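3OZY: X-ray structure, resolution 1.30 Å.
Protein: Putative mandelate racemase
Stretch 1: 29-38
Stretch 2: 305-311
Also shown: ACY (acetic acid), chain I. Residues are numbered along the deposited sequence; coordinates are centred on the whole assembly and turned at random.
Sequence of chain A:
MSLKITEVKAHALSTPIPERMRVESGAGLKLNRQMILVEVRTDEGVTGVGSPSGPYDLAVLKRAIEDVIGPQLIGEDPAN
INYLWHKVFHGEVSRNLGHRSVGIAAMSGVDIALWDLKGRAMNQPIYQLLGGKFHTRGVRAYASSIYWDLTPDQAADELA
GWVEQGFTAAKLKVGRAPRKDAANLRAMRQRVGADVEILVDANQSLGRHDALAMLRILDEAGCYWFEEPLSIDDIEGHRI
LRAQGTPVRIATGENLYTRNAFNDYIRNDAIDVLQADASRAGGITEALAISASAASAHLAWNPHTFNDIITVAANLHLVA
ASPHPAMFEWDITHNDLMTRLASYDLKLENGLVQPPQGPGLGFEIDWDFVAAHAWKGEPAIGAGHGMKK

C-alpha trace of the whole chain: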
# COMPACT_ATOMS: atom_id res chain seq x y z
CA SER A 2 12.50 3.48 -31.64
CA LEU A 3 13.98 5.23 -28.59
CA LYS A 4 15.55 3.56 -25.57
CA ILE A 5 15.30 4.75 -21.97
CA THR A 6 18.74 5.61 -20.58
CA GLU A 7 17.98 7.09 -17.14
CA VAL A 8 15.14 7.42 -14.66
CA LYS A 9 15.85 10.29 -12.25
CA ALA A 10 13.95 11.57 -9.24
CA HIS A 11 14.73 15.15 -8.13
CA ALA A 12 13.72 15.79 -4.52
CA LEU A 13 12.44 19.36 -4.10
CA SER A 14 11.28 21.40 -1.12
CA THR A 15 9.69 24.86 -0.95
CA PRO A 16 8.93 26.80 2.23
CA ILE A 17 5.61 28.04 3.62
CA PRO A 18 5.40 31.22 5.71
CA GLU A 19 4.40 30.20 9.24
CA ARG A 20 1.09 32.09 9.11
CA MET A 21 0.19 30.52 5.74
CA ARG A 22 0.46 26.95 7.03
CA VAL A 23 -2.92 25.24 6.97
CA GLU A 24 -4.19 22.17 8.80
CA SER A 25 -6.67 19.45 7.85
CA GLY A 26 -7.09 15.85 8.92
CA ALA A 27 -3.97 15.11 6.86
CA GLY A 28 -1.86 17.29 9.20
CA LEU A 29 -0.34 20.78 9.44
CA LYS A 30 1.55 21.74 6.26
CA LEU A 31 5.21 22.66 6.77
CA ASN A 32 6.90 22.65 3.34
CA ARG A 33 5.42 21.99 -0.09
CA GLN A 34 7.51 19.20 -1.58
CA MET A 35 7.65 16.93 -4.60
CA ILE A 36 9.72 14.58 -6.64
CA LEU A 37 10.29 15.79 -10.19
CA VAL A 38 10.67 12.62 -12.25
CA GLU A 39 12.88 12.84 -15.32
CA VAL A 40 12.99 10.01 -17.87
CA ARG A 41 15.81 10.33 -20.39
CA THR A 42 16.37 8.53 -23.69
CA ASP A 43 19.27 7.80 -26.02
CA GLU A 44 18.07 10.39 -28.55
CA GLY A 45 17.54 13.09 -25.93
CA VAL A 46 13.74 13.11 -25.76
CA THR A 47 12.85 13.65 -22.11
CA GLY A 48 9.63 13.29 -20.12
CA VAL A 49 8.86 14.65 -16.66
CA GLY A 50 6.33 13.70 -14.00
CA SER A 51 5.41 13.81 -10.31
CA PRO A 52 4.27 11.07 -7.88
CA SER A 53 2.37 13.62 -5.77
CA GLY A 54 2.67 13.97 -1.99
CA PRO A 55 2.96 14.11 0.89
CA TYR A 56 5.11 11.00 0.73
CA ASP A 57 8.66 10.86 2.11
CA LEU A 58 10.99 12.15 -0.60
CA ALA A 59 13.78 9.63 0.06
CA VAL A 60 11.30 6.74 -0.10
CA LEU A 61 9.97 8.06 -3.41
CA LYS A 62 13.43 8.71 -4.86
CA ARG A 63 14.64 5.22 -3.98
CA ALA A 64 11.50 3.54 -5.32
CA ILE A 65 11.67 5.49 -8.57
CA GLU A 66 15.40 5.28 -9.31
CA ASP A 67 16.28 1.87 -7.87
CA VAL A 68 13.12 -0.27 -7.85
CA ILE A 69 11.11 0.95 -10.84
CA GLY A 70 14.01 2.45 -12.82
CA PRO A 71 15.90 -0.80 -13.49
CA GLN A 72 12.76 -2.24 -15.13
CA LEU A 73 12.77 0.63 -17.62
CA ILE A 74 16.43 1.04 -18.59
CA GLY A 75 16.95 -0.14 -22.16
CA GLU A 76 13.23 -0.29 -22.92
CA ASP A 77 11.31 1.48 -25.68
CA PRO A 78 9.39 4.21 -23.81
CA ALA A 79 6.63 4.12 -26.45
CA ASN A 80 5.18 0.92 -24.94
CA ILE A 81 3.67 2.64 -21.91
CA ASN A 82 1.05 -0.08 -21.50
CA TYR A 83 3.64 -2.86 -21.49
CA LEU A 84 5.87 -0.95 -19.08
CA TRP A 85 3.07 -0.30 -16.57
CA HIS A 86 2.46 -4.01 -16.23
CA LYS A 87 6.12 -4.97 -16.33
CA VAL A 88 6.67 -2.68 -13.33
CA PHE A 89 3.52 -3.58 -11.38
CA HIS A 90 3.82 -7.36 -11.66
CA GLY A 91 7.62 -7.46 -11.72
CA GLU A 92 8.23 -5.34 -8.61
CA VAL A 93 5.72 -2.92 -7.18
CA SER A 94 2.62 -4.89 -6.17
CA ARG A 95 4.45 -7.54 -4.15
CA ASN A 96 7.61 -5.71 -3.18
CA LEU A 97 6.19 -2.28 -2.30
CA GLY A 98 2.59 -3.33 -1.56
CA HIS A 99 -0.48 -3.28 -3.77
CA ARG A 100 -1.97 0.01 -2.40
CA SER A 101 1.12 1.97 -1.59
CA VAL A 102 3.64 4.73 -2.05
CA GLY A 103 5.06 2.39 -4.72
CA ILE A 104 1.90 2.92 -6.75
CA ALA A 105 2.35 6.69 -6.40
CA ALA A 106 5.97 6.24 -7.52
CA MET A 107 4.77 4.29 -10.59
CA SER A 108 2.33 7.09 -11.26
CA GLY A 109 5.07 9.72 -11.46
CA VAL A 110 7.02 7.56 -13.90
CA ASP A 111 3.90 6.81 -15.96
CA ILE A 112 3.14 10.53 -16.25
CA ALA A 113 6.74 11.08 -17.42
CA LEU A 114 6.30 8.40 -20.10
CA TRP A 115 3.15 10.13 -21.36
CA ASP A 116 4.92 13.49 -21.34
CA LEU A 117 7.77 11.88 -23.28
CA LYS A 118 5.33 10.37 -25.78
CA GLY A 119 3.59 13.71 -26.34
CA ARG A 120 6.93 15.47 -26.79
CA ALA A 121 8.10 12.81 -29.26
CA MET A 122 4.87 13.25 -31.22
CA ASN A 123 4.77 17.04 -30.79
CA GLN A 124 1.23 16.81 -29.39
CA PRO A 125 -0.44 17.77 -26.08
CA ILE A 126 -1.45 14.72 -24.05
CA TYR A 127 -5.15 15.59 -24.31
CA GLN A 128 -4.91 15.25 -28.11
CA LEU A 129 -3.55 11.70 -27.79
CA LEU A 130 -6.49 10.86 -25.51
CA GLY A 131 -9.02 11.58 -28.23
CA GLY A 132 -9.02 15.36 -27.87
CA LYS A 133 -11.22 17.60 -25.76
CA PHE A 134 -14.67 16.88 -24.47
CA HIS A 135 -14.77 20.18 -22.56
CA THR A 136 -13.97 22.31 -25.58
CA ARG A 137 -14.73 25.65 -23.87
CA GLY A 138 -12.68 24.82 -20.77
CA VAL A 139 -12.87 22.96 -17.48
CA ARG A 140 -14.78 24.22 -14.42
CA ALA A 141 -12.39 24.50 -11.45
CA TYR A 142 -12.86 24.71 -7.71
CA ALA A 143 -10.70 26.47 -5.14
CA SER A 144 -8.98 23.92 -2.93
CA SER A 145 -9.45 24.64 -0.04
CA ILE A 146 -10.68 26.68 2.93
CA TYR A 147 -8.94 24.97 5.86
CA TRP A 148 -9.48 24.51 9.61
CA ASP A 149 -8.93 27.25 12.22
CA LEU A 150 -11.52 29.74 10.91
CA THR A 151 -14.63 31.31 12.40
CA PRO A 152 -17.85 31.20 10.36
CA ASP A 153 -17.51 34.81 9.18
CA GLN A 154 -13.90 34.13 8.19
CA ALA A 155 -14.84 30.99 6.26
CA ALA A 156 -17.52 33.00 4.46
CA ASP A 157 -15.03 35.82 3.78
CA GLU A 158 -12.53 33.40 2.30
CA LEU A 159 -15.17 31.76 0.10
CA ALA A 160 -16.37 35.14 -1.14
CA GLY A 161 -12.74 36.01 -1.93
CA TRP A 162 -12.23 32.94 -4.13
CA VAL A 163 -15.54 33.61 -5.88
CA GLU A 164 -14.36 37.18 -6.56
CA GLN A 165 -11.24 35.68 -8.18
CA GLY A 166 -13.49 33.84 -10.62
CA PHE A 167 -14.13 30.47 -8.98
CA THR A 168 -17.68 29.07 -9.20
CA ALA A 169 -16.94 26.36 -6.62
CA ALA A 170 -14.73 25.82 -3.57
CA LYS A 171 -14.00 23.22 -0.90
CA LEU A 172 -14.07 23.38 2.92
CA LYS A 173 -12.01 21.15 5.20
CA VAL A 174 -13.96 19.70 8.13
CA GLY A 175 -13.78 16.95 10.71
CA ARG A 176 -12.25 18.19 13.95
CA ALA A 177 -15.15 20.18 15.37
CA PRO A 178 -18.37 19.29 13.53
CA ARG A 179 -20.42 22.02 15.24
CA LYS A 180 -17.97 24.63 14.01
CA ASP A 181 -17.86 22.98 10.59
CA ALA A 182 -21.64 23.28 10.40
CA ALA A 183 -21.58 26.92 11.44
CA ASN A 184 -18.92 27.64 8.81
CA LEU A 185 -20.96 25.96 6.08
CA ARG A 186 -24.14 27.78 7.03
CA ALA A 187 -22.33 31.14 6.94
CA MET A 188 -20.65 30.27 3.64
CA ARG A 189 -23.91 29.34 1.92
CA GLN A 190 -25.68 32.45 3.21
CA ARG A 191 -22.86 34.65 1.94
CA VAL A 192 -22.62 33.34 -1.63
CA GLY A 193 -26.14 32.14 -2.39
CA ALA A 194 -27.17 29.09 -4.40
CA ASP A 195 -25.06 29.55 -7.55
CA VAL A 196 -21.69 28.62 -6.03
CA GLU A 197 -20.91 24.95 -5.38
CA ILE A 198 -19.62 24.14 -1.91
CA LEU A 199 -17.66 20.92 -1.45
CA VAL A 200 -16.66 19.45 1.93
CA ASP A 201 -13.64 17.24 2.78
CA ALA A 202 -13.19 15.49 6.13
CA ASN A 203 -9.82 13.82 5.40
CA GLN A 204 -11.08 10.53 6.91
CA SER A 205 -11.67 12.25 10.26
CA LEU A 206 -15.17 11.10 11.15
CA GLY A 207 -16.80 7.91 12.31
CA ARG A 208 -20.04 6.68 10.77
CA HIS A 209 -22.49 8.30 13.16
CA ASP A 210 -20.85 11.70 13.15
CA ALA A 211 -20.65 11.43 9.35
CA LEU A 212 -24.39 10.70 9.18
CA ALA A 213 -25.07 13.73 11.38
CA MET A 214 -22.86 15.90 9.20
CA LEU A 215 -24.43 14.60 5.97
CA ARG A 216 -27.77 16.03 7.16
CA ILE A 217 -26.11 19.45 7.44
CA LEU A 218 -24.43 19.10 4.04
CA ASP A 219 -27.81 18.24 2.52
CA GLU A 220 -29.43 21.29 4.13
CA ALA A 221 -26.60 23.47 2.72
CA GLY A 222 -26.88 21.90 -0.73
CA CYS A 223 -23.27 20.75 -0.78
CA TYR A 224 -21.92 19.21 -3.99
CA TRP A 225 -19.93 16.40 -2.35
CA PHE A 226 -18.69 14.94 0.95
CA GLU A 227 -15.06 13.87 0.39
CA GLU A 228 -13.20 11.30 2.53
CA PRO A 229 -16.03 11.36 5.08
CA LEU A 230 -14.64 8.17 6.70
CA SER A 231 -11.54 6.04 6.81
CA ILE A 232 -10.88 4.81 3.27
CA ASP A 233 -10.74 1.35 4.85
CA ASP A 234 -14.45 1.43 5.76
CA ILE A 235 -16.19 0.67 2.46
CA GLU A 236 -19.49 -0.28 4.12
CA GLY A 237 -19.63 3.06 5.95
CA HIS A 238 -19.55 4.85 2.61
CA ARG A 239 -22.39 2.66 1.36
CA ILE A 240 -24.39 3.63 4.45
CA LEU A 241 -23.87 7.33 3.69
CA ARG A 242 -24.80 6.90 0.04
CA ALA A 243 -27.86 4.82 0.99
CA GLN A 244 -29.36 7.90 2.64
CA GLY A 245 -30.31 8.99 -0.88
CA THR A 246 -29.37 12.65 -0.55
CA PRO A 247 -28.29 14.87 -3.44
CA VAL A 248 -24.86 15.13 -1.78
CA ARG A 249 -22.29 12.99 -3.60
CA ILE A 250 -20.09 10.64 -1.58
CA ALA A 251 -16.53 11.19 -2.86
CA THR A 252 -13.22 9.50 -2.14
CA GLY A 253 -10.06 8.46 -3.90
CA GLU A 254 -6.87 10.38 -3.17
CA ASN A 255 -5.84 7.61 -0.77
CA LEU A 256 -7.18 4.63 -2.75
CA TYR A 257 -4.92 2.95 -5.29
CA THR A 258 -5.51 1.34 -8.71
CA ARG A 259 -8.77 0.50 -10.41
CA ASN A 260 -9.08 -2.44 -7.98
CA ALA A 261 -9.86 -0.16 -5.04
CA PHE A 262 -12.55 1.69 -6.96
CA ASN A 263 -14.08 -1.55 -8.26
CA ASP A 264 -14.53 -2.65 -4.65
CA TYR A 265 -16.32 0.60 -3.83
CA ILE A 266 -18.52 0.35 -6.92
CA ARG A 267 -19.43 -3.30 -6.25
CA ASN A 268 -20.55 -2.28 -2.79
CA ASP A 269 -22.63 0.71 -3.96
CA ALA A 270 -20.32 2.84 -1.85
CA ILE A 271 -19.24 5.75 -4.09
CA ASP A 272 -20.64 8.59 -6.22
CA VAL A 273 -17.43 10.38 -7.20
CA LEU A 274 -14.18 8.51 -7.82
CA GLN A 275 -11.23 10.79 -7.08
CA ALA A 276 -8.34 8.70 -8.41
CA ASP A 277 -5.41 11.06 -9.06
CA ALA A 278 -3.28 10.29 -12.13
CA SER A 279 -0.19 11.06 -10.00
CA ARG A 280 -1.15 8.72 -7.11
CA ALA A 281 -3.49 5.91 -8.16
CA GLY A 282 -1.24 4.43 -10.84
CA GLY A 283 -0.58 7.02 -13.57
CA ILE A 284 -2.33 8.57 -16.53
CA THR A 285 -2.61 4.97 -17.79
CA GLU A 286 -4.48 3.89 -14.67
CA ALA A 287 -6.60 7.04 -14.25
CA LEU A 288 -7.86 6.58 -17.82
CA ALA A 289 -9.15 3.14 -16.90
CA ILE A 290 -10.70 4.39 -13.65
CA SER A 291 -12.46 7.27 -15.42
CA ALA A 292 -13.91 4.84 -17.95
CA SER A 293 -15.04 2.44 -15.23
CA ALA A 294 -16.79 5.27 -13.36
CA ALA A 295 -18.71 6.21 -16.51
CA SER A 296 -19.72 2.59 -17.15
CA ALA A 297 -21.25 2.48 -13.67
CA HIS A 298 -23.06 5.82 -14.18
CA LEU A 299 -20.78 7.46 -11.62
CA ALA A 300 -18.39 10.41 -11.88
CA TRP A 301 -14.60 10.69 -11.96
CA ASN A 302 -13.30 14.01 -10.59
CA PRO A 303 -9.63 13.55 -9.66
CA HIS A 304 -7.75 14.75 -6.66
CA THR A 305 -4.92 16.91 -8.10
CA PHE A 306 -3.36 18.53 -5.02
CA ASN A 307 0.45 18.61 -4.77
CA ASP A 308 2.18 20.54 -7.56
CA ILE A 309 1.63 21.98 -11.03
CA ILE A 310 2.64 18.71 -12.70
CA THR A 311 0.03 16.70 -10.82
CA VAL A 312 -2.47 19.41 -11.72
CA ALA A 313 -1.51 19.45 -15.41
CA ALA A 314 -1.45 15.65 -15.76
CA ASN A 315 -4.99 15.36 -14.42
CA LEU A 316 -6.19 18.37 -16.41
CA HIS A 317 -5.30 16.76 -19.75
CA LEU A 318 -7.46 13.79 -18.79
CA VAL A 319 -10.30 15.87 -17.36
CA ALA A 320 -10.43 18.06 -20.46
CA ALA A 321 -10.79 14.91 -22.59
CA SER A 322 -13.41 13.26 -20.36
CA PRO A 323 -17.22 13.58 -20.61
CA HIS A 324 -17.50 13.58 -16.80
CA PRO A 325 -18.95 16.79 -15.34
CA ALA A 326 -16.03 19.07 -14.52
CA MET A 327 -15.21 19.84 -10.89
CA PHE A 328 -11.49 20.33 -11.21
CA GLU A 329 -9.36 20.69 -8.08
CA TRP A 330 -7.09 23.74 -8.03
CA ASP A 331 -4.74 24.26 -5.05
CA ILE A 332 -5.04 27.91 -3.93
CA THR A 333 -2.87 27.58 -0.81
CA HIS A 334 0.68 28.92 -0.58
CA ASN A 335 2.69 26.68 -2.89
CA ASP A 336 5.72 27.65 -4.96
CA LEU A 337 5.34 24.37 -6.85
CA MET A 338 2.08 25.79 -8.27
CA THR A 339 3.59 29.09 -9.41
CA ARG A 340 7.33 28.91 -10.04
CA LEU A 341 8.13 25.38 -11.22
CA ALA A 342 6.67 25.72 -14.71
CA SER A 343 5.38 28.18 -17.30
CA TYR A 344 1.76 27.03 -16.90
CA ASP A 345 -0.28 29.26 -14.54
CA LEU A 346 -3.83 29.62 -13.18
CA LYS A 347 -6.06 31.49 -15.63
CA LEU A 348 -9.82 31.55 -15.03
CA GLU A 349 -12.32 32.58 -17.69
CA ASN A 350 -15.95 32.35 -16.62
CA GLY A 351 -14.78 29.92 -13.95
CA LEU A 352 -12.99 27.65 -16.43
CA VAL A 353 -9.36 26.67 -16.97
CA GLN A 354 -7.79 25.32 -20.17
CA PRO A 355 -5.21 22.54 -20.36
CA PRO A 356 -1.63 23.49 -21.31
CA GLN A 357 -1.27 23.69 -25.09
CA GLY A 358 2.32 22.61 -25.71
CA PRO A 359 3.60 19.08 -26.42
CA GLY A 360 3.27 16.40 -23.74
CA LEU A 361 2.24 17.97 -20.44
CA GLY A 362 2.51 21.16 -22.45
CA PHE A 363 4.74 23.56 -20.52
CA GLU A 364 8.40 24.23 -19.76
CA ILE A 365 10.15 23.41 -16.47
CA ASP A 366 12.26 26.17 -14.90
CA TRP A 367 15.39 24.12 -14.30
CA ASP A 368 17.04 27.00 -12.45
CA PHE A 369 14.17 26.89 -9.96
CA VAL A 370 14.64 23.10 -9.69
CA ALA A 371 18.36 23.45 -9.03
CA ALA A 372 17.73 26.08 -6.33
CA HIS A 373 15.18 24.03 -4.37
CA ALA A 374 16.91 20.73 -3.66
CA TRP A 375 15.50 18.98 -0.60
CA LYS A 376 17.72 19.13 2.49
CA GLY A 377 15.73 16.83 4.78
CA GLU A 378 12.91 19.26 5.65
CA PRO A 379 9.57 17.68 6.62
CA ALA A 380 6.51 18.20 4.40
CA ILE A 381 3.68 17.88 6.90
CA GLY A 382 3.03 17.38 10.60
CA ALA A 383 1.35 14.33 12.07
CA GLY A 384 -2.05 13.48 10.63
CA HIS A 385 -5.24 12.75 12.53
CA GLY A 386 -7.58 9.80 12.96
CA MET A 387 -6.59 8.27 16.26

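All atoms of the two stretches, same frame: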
# COMPACT_ATOMS: atom_id res chain seq x y z
N LEU A 29 -0.72 19.37 9.63
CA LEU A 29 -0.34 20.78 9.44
C LEU A 29 0.77 20.88 8.39
O LEU A 29 1.82 20.28 8.55
CB LEU A 29 0.15 21.34 10.77
CG LEU A 29 0.71 22.77 10.76
CD1 LEU A 29 -0.42 23.75 10.51
CD2 LEU A 29 1.43 23.08 12.08
N LYS A 30 0.54 21.63 7.31
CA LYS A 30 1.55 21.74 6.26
C LYS A 30 2.76 22.52 6.75
O LYS A 30 2.63 23.51 7.48
CB LYS A 30 0.96 22.39 5.02
CG LYS A 30 -0.27 21.66 4.50
CD LYS A 30 -0.61 22.10 3.09
CE LYS A 30 -1.95 21.51 2.65
NZ LYS A 30 -1.92 20.01 2.75
N LEU A 31 3.95 22.07 6.35
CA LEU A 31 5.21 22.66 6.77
C LEU A 31 6.05 23.14 5.58
O LEU A 31 6.57 24.26 5.59
CB LEU A 31 6.00 21.66 7.61
CG LEU A 31 5.29 21.12 8.86
CD1 LEU A 31 6.09 20.00 9.52
CD2 LEU A 31 4.96 22.24 9.85
N ASN A 32 6.20 22.29 4.57
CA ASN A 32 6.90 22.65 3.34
C ASN A 32 6.21 21.94 2.19
O ASN A 32 5.87 20.77 2.33
CB ASN A 32 8.37 22.23 3.39
CG ASN A 32 9.15 22.96 4.46
OD1 ASN A 32 9.61 24.09 4.25
ND2 ASN A 32 9.30 22.33 5.62
N ARG A 33 5.99 22.64 1.08
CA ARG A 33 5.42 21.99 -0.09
C ARG A 33 6.54 21.32 -0.88
O ARG A 33 7.48 21.97 -1.34
CB ARG A 33 4.62 22.98 -0.95
CG ARG A 33 3.43 23.64 -0.22
CD ARG A 33 2.49 22.62 0.47
NE ARG A 33 1.86 21.71 -0.49
CZ ARG A 33 0.74 21.96 -1.15
NH1 ARG A 33 0.07 23.09 -0.96
NH2 ARG A 33 0.27 21.06 -2.00
N GLN A 34 6.44 20.00 -1.00
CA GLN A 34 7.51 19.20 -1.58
C GLN A 34 7.02 18.38 -2.75
O GLN A 34 5.81 18.20 -2.95
CB GLN A 34 8.09 18.27 -0.51
CG GLN A 34 8.57 19.01 0.73
CD GLN A 34 9.33 18.13 1.71
OE1 GLN A 34 9.12 16.92 1.81
NE2 GLN A 34 10.24 18.75 2.46
N MET A 35 7.97 17.86 -3.52
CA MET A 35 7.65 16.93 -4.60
C MET A 35 8.91 16.22 -5.05
O MET A 35 10.03 16.64 -4.74
CB MET A 35 7.07 17.67 -5.81
CG MET A 35 8.09 18.54 -6.55
SD MET A 35 7.41 19.44 -7.95
CE MET A 35 7.08 18.08 -9.07
N ILE A 36 8.70 15.13 -5.77
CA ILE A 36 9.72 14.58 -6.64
C ILE A 36 9.40 14.99 -8.07
O ILE A 36 8.28 14.80 -8.54
CB ILE A 36 9.70 13.04 -6.61
CG1 ILE A 36 10.24 12.51 -5.28
CG2 ILE A 36 10.50 12.47 -7.78
CD1 ILE A 36 11.74 12.72 -5.09
N LEU A 37 10.38 15.57 -8.75
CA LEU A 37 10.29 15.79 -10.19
C LEU A 37 10.96 14.61 -10.87
O LEU A 37 12.17 14.44 -10.79
CB LEU A 37 10.99 17.10 -10.58
CG LEU A 37 11.03 17.40 -12.08
CD1 LEU A 37 9.64 17.57 -12.63
CD2 LEU A 37 11.88 18.64 -12.36
N VAL A 38 10.15 13.76 -11.51
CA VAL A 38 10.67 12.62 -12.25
C VAL A 38 11.18 13.09 -13.60
O VAL A 38 10.55 13.93 -14.24
CB VAL A 38 9.57 11.56 -12.46
CG1 VAL A 38 10.11 10.36 -13.26
CG2 VAL A 38 9.01 11.10 -11.11
N THR A 305 -6.04 16.40 -7.31
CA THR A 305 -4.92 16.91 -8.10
C THR A 305 -3.85 17.61 -7.25
O THR A 305 -2.87 18.13 -7.78
CB THR A 305 -5.40 17.95 -9.11
OG1 THR A 305 -5.77 19.13 -8.40
CG2 THR A 305 -6.59 17.44 -9.91
N PHE A 306 -4.04 17.61 -5.94
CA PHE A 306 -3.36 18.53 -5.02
C PHE A 306 -1.95 18.05 -4.64
O PHE A 306 -1.81 17.13 -3.84
CB PHE A 306 -4.24 18.65 -3.78
CG PHE A 306 -3.91 19.80 -2.84
CD1 PHE A 306 -4.66 20.98 -2.89
CD2 PHE A 306 -2.97 19.65 -1.85
CE1 PHE A 306 -4.42 22.00 -1.99
CE2 PHE A 306 -2.72 20.68 -0.95
CZ PHE A 306 -3.45 21.86 -1.03
N ASN A 307 -0.93 18.67 -5.25
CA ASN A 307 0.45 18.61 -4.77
C ASN A 307 1.34 19.62 -5.47
O ASN A 307 2.07 20.36 -4.81
CB ASN A 307 1.10 17.22 -4.89
CG ASN A 307 2.37 17.13 -4.07
OD1 ASN A 307 2.31 17.07 -2.85
ND2 ASN A 307 3.53 17.16 -4.73
N ASP A 308 1.30 19.65 -6.80
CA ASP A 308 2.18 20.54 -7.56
C ASP A 308 1.59 20.76 -8.95
O ASP A 308 0.59 20.16 -9.31
CB ASP A 308 3.59 19.96 -7.62
CG ASP A 308 3.62 18.58 -8.26
OD1 ASP A 308 3.36 18.50 -9.47
OD2 ASP A 308 3.88 17.59 -7.54
N ILE A 309 2.21 21.63 -9.74
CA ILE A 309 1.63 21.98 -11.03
C ILE A 309 1.66 20.81 -12.02
O ILE A 309 0.87 20.76 -12.96
CB ILE A 309 2.30 23.24 -11.63
CG1 ILE A 309 1.41 23.86 -12.72
CG2 ILE A 309 3.68 22.92 -12.16
CD1 ILE A 309 0.10 24.42 -12.22
N ILE A 310 2.59 19.88 -11.83
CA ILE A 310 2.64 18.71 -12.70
C ILE A 310 1.47 17.77 -12.40
O ILE A 310 0.81 17.29 -13.33
CB ILE A 310 3.96 17.95 -12.57
CG1 ILE A 310 5.11 18.89 -12.95
CG2 ILE A 310 3.95 16.69 -13.44
CD1 ILE A 310 6.44 18.19 -13.10
N THR A 311 1.18 17.55 -11.13
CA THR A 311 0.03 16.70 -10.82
C THR A 311 -1.26 17.36 -11.30
O THR A 311 -2.16 16.69 -11.79
CB THR A 311 -0.05 16.29 -9.31
OG1 THR A 311 -0.31 17.42 -8.47
CG2 THR A 311 1.25 15.65 -8.84
C ACY I . -4.74 18.18 2.60
O ACY I . -5.79 17.99 3.23
OXT ACY I . -4.42 19.29 2.12
CH3 ACY I . -3.79 17.03 2.39
O HOH W 1 3.46 19.96 -2.36
O HOH W 2 0.59 18.29 -1.11

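Residues at least 272 apart in sequence touch here, across two segments: a strand that includes Arg33 to Val38, and a loop, Thr305 to Asp308, that turns into a helix beginning at Ile309. Together they bury 386 Å² of surface, a modest area in which polar and apolar contacts occupy successive positions along the strand.

A direct hydrogen bond runs from Asn307 ND2 to the backbone carbonyl Gln34 O, at 3.1 Å. The CA-to-CB bond of Gln34 points away, and the bond uses its main-chain O. An asparagine suits its place because its amide carries two protons: the same ND2 also donates to Asp308 OD2, at 2.9 Å. The CA-to-CB bond of Asn307 points sideways, and a chi1 near t brings the amide nearer to the strand.

Asp308 is the N-cap of the helix. Its OD1 accepts from Thr311 N at 2.9 Å and, weakly, from Ile310 N at 2.8 Å, meeting backbone amides that the first turn of a helix leaves without carbonyl partners. A short carboxylate in the p rotamer can fold back in this way, while its other oxygen, OD2, receives the amide of Asn307. The cap thus helps to fix the group that grips the strand.

Water extends the polar contact around Arg33. Water 2 accepts from Arg33 NH2 at 2.9 Å and donates to Asn307 OD1 at 2.7 Å, so both ends of the Asn307 amide are linked to the strand, one directly and one through solvent. Water 1 lies 3.0 Å from Arg33 NE, a weak bond in which it accepts, and it sits within hydrogen-bonding distance of two carbonyls, 3.0 Å from Gln34 O and 2.8 Å from Asn307 O. Arginine suits this buried place because its guanidinium offers several donors spread over a flat group. Its chi1, chi2 and chi3 are all m, a curled shape that carries the end of a sideways-pointing side chain nearer to the loop.

The same guanidinium reaches the aromatic ring of Phe306, with Arg33 NH2 3.2 Å from Phe306 CE2 in an oblique approach. Lys30 meets the ring at its edge. The end of the lysine, Lys30 CE and Lys30 NZ, lies beside Phe306 CE2, each 3.8 Å from it, and Lys30 NZ also donates to OXT of the acetic acid at 2.7 Å. That ligand probably came from the crystallisation liquor. Phenylalanine suits its place by reach: CA-to-CB points sideways, but with chi1 t the large ring extends to meet both side chains.

Farther along the strand the contact becomes apolar. Leu37 CD1 lies 3.3 Å from Ile310 CD1, unusually close for two methyl carbons, and Met35 CE is 4.1 Å from the same methyl. Met35 points toward the loop and helix, and its unbranched chain also places CE 3.6 Å from Asp308 OD2. Ile310 points toward the strand, offering a buried hydrocarbon surface beside the capped helix start.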